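Local coordinates for plasmin and fibronectin-binding protein A (Streptococcus pneumoniae, PDB 4MR0) that acts as a surface adhesin and invasin of the bacterium, binding human fibronectin, plasmin, plasminogen and serum albumin, at residues Asp137-Ala142 / Phe165-Thr170; Lys161-Leu166 / Val193-Leu198. All blocks are in the same frame, centred on the assembly; numbering follows the deposited sequence.

How the contacts relate
At the N-terminal end of this right-handed parallel beta-helix, the beta-helical part of a longer cell-wall adhesin, contact 1 sets a helix against a coil and contact 2 pairs that coil with the next. After the short strand 116-117 the chain forms helix 132-143, then runs through strands 150-153 and 156-160, and returns at 165-170 to meet the helix, which closes contact 1. Contact 2 begins just before that return, at 161-166, and closes after a further coil, when 193-198 pairs in parallel with it. The loops therefore overlap rather than nest, sharing F165 and L166; I139 CD1 touches V164 CG1 at 3.5 Å between them.

Contact 1: Asp137-Ala142 / Phe165-Thr170; sequences DAIDAA and FLKSHT
I139 turns its side chain from helix 132-143 onto the backbone and aliphatic carbons of 165-170. Its CG2, anti to the backbone N, approaches F165 O at 3.7 Å and, on the same branch, K167 CG at 3.8 Å; the I139 and K167 side chains cross at about a right angle. At the end of the other branch, I139 CD1 meets L166 CD2 at 4.3 Å, a loose apolar contact.

One residue on, D140 leaves the helix facing away from the loop, yet its carboxylate comes back within reach of K167. The lysine chain is bent at chi2 and chi4, and chi4 (64°) sets NZ at the carboxylate; K167 NZ donates to D140 OD1 at 2.7 Å in a salt bridge. The nitrogen stands above the carboxylate plane, 49° out of it, at the partly exposed margin of the interface.

A142 packs its CB 4.2 Å from T170 CG2. The same methyl of T170 also lies 3.8 Å from I139 O. T170 OG1 donates to K167 O at 2.7 Å, which ties the threonine back across the type II turn K167-T170. A water donates to both A142 O and H169 O, joining the backbones of helix and turn, while H169 ND1 is hydrogen-bonded to D213 OD2 in the next coil. Such a helix laid against the terminal coil is consistent with the N-terminal helical cap seen in parallel beta-helix proteins of the pectate lyase-like clan.

Contact 2: Lys161-Leu166 / Val193-Leu198; sequences KEIVFL and VFMTGL. With MN (manganese (II) ion), chain F.
V164 and F194 lie side by side and point the same way, V164 CB 3.6 Å from F194 CD1, as expected of matched residues on neighbouring parallel strands. L166 crosses F194 obliquely, bringing its CD2 to the same ring atom. F246, from the following coil, also meets the F194 ring.

F165 and M195 point to the opposite face. The F165 ring crosses L198 at about a right angle, and L198 CD2 sits over one face, 4.0 Å from the centroid and offset toward the rim, a CH-pi contact. G197 O lies 3.0 Å from F165 CD1, oblique to the ring. I163 crosses M195 obliquely, its CD1 3.6 Å from M195 CE.

Between these faces the backbones are joined by V164 N to V193 O, M195 N to V164 O and L166 N to M195 O.

E162 binds manganese through OE2 at 2.2 Å, with H189, T200 and three waters completing the site. Its OE1 accepts I163 N at 2.7 Å through the anti lone pair and also a metal-bound water. Metal, backbone and water together probably fix the carboxylate's rotation, whereas G197 O is buried without a partner in this largely apolar joint.

Contact 1: Asp137-Ala142 / Phe165-Thr170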
loop_
_atom_site.group_PDB
_atom_site.type_symbol
_atom_site.label_atom_id
_atom_site.label_comp_id
_atom_site.label_asym_id
_atom_site.label_seq_id
_atom_site.Cartn_x
_atom_site.Cartn_y
_atom_site.Cartn_z
ATOM N N ASP A 137 6.629 -15.497 26.570
ATOM C CA ASP A 137 6.231 -15.633 27.970
ATOM C C ASP A 137 5.843 -14.274 28.547
ATOM O O ASP A 137 4.929 -14.173 29.364
ATOM C CB ASP A 137 7.368 -16.245 28.806
ATOM C CG ASP A 137 7.734 -17.652 28.358
ATOM O OD1 ASP A 137 6.837 -18.379 27.885
ATOM O OD2 ASP A 137 8.917 -18.035 28.492
ATOM N N ALA A 138 6.543 -13.228 28.122
ATOM C CA ALA A 138 6.250 -11.885 28.592
ATOM C C ALA A 138 4.854 -11.500 28.118
ATOM O O ALA A 138 4.030 -11.020 28.895
ATOM C CB ALA A 138 7.276 -10.899 28.051
ATOM N N ILE A 139 4.598 -11.720 26.832
ATOM C CA ILE A 139 3.305 -11.401 26.247
ATOM C C ILE A 139 2.193 -12.200 26.918
ATOM O O ILE A 139 1.152 -11.649 27.271
ATOM C CB ILE A 139 3.304 -11.692 24.725
ATOM C CG1 ILE A 139 4.239 -10.709 24.009
ATOM C CG2 ILE A 139 1.898 -11.576 24.169
ATOM C CD1 ILE A 139 4.435 -11.012 22.544
ATOM N N ASP A 140 2.417 -13.499 27.092
ATOM C CA ASP A 140 1.419 -14.360 27.721
ATOM C C ASP A 140 1.047 -13.888 29.121
ATOM O O ASP A 140 -0.123 -13.903 29.495
ATOM C CB ASP A 140 1.921 -15.806 27.775
ATOM C CG ASP A 140 1.967 -16.455 26.406
ATOM O OD1 ASP A 140 1.482 -15.830 25.438
ATOM O OD2 ASP A 140 2.480 -17.592 26.297
ATOM N N ALA A 141 2.041 -13.465 29.895
ATOM C CA ALA A 141 1.784 -12.980 31.248
ATOM C C ALA A 141 1.006 -11.670 31.191
ATOM O O ALA A 141 0.084 -11.445 31.980
ATOM C CB ALA A 141 3.098 -12.774 31.989
ATOM N N ALA A 142 1.378 -10.805 30.250
ATOM C CA ALA A 142 0.715 -9.518 30.097
ATOM C C ALA A 142 -0.752 -9.716 29.724
ATOM O O ALA A 142 -1.629 -8.997 30.207
ATOM C CB ALA A 142 1.422 -8.692 29.031
ATOM N N PHE A 165 3.444 -14.566 18.918
ATOM C CA PHE A 165 2.013 -14.336 18.812
ATOM C C PHE A 165 1.502 -13.261 19.753
ATOM O O PHE A 165 1.602 -13.386 20.976
ATOM C CB PHE A 165 1.277 -15.652 19.053
ATOM C CG PHE A 165 1.740 -16.754 18.150
ATOM C CD1 PHE A 165 1.417 -16.738 16.797
ATOM C CD2 PHE A 165 2.558 -17.774 18.635
ATOM C CE1 PHE A 165 1.911 -17.714 15.936
ATOM C CE2 PHE A 165 3.058 -18.758 17.781
ATOM C CZ PHE A 165 2.730 -18.727 16.427
ATOM N N LEU A 166 0.966 -12.194 19.171
ATOM C CA LEU A 166 0.420 -11.097 19.947
ATOM C C LEU A 166 -0.892 -11.596 20.533
ATOM O O LEU A 166 -1.544 -12.463 19.948
ATOM C CB LEU A 166 0.174 -9.887 19.044
ATOM C CG LEU A 166 1.435 -9.376 18.332
ATOM C CD1 LEU A 166 1.064 -8.253 17.376
ATOM C CD2 LEU A 166 2.458 -8.897 19.364
ATOM N N LYS A 167 -1.270 -11.069 21.692
ATOM C CA LYS A 167 -2.509 -11.496 22.331
ATOM C C LYS A 167 -3.339 -10.272 22.648
ATOM O O LYS A 167 -2.825 -9.151 22.674
ATOM C CB LYS A 167 -2.212 -12.260 23.624
ATOM C CG LYS A 167 -1.295 -13.472 23.473
ATOM C CD LYS A 167 -1.973 -14.616 22.742
ATOM C CE LYS A 167 -1.089 -15.858 22.711
ATOM N NZ LYS A 167 -0.837 -16.402 24.078
ATOM N N SER A 168 -4.628 -10.487 22.884
ATOM C CA SER A 168 -5.531 -9.396 23.213
ATOM C C SER A 168 -5.109 -8.665 24.482
ATOM O O SER A 168 -4.625 -9.279 25.440
ATOM C CB SER A 168 -6.958 -9.917 23.396
ATOM O OG SER A 168 -7.533 -10.283 22.154
ATOM N N HIS A 169 -5.304 -7.352 24.469
ATOM C CA HIS A 169 -4.994 -6.484 25.596
ATOM C C HIS A 169 -3.521 -6.451 26.006
ATOM O O HIS A 169 -3.200 -6.324 27.190
ATOM C CB HIS A 169 -5.878 -6.864 26.788
ATOM C CG HIS A 169 -7.343 -6.853 26.471
ATOM N ND1 HIS A 169 -8.014 -5.705 26.106
ATOM C CD2 HIS A 169 -8.250 -7.856 26.405
ATOM C CE1 HIS A 169 -9.272 -6.002 25.827
ATOM N NE2 HIS A 169 -9.440 -7.301 25.998
ATOM N N THR A 170 -2.624 -6.572 25.029
ATOM C CA THR A 170 -1.196 -6.502 25.318
ATOM C C THR A 170 -0.659 -5.269 24.604
ATOM O O THR A 170 -1.115 -4.929 23.509
ATOM C CB THR A 170 -0.431 -7.761 24.842
ATOM O OG1 THR A 170 -0.576 -7.915 23.427
ATOM C CG2 THR A 170 -0.959 -9.002 25.546
HETATM O O HOH W 1 -3.778 -7.566 29.426
#

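Contact 2: Lys161-Leu166 / Val193-Leu198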
loop_
_atom_site.group_PDB
_atom_site.type_symbol
_atom_site.label_atom_id
_atom_site.label_comp_id
_atom_site.label_asym_id
_atom_site.label_seq_id
_atom_site.Cartn_x
_atom_site.Cartn_y
_atom_site.Cartn_z
ATOM N N LYS A 161 13.663 -17.130 16.425
ATOM C CA LYS A 161 13.776 -18.193 15.437
ATOM C C LYS A 161 12.437 -18.804 15.044
ATOM O O LYS A 161 12.382 -19.758 14.259
ATOM C CB LYS A 161 14.731 -19.280 15.928
ATOM C CG LYS A 161 16.178 -18.806 16.024
ATOM C CD LYS A 161 17.125 -19.994 16.020
ATOM C CE LYS A 161 18.571 -19.562 16.147
ATOM N NZ LYS A 161 19.481 -20.736 15.981
ATOM N N GLU A 162 11.364 -18.253 15.603
ATOM C CA GLU A 162 10.005 -18.679 15.286
ATOM C C GLU A 162 9.083 -17.487 15.505
ATOM O O GLU A 162 9.493 -16.462 16.064
ATOM C CB GLU A 162 9.561 -19.862 16.154
ATOM C CG GLU A 162 9.383 -21.187 15.387
ATOM C CD GLU A 162 8.118 -21.242 14.519
ATOM O OE1 GLU A 162 7.357 -20.251 14.465
ATOM O OE2 GLU A 162 7.879 -22.295 13.888
ATOM N N ILE A 163 7.841 -17.635 15.059
ATOM C CA ILE A 163 6.823 -16.595 15.145
ATOM C C ILE A 163 6.385 -16.278 16.566
ATOM O O ILE A 163 6.214 -17.176 17.389
ATOM C CB ILE A 163 5.564 -17.014 14.336
ATOM C CG1 ILE A 163 5.957 -17.338 12.890
ATOM C CG2 ILE A 163 4.513 -15.909 14.375
ATOM C CD1 ILE A 163 4.840 -18.002 12.093
ATOM N N VAL A 164 6.214 -14.987 16.838
ATOM C CA VAL A 164 5.750 -14.496 18.129
ATOM C C VAL A 164 4.264 -14.187 17.946
ATOM O O VAL A 164 3.867 -13.610 16.929
ATOM C CB VAL A 164 6.487 -13.194 18.524
ATOM C CG1 VAL A 164 5.895 -12.627 19.812
ATOM C CG2 VAL A 164 7.979 -13.470 18.685
ATOM N N PHE A 165 3.444 -14.566 18.918
ATOM C CA PHE A 165 2.013 -14.336 18.812
ATOM C C PHE A 165 1.502 -13.261 19.753
ATOM O O PHE A 165 1.602 -13.386 20.976
ATOM C CB PHE A 165 1.277 -15.652 19.053
ATOM C CG PHE A 165 1.740 -16.754 18.150
ATOM C CD1 PHE A 165 1.417 -16.738 16.797
ATOM C CD2 PHE A 165 2.558 -17.774 18.635
ATOM C CE1 PHE A 165 1.911 -17.714 15.936
ATOM C CE2 PHE A 165 3.058 -18.758 17.781
ATOM C CZ PHE A 165 2.730 -18.727 16.427
ATOM N N LEU A 166 0.966 -12.194 19.171
ATOM C CA LEU A 166 0.420 -11.097 19.947
ATOM C C LEU A 166 -0.892 -11.596 20.533
ATOM O O LEU A 166 -1.544 -12.463 19.948
ATOM C CB LEU A 166 0.174 -9.887 19.044
ATOM C CG LEU A 166 1.435 -9.376 18.332
ATOM C CD1 LEU A 166 1.064 -8.253 17.376
ATOM C CD2 LEU A 166 2.458 -8.897 19.364
ATOM N N VAL A 193 7.524 -12.083 11.617
ATOM C CA VAL A 193 7.797 -11.997 13.052
ATOM C C VAL A 193 6.629 -12.057 14.035
ATOM O O VAL A 193 6.679 -12.811 15.009
ATOM C CB VAL A 193 8.628 -10.727 13.361
ATOM C CG1 VAL A 193 9.049 -10.722 14.821
ATOM C CG2 VAL A 193 9.854 -10.686 12.464
ATOM N N PHE A 194 5.589 -11.266 13.790
ATOM C CA PHE A 194 4.427 -11.213 14.675
ATOM C C PHE A 194 3.111 -11.578 13.988
ATOM O O PHE A 194 2.861 -11.153 12.860
ATOM C CB PHE A 194 4.284 -9.802 15.259
ATOM C CG PHE A 194 5.446 -9.365 16.100
ATOM C CD1 PHE A 194 5.663 -9.931 17.352
ATOM C CD2 PHE A 194 6.330 -8.398 15.635
ATOM C CE1 PHE A 194 6.737 -9.531 18.136
ATOM C CE2 PHE A 194 7.407 -7.989 16.408
ATOM C CZ PHE A 194 7.612 -8.564 17.661
ATOM N N MET A 195 2.280 -12.352 14.690
ATOM C CA MET A 195 0.961 -12.757 14.201
ATOM C C MET A 195 -0.063 -12.637 15.335
ATOM O O MET A 195 0.301 -12.713 16.512
ATOM C CB MET A 195 0.989 -14.194 13.700
ATOM C CG MET A 195 1.703 -14.375 12.369
ATOM S SD MET A 195 1.456 -16.026 11.658
ATOM C CE MET A 195 2.539 -16.011 10.262
ATOM N N THR A 196 -1.333 -12.424 14.986
ATOM C CA THR A 196 -2.391 -12.292 15.985
ATOM C C THR A 196 -3.194 -13.581 16.123
ATOM O O THR A 196 -4.284 -13.599 16.700
ATOM C CB THR A 196 -3.358 -11.152 15.633
ATOM O OG1 THR A 196 -4.003 -11.440 14.388
ATOM C CG2 THR A 196 -2.611 -9.828 15.530
ATOM N N GLY A 197 -2.643 -14.660 15.588
ATOM C CA GLY A 197 -3.288 -15.956 15.670
ATOM C C GLY A 197 -2.215 -17.021 15.579
ATOM O O GLY A 197 -1.110 -16.747 15.116
ATOM N N LEU A 198 -2.533 -18.238 16.004
ATOM C CA LEU A 198 -1.553 -19.318 15.983
ATOM C C LEU A 198 -1.223 -19.874 14.605
ATOM O O LEU A 198 -2.060 -19.901 13.702
ATOM C CB LEU A 198 -2.023 -20.470 16.877
ATOM C CG LEU A 198 -2.145 -20.180 18.376
ATOM C CD1 LEU A 198 -2.585 -21.450 19.100
ATOM C CD2 LEU A 198 -0.804 -19.694 18.923
HETATM MN MN MN F . 6.170 -23.084 12.773
HETATM O O HOH W 2 4.988 -21.271 13.775
HETATM O O HOH W 3 7.524 -24.932 12.108
HETATM O O HOH W 4 5.643 -24.084 14.738
#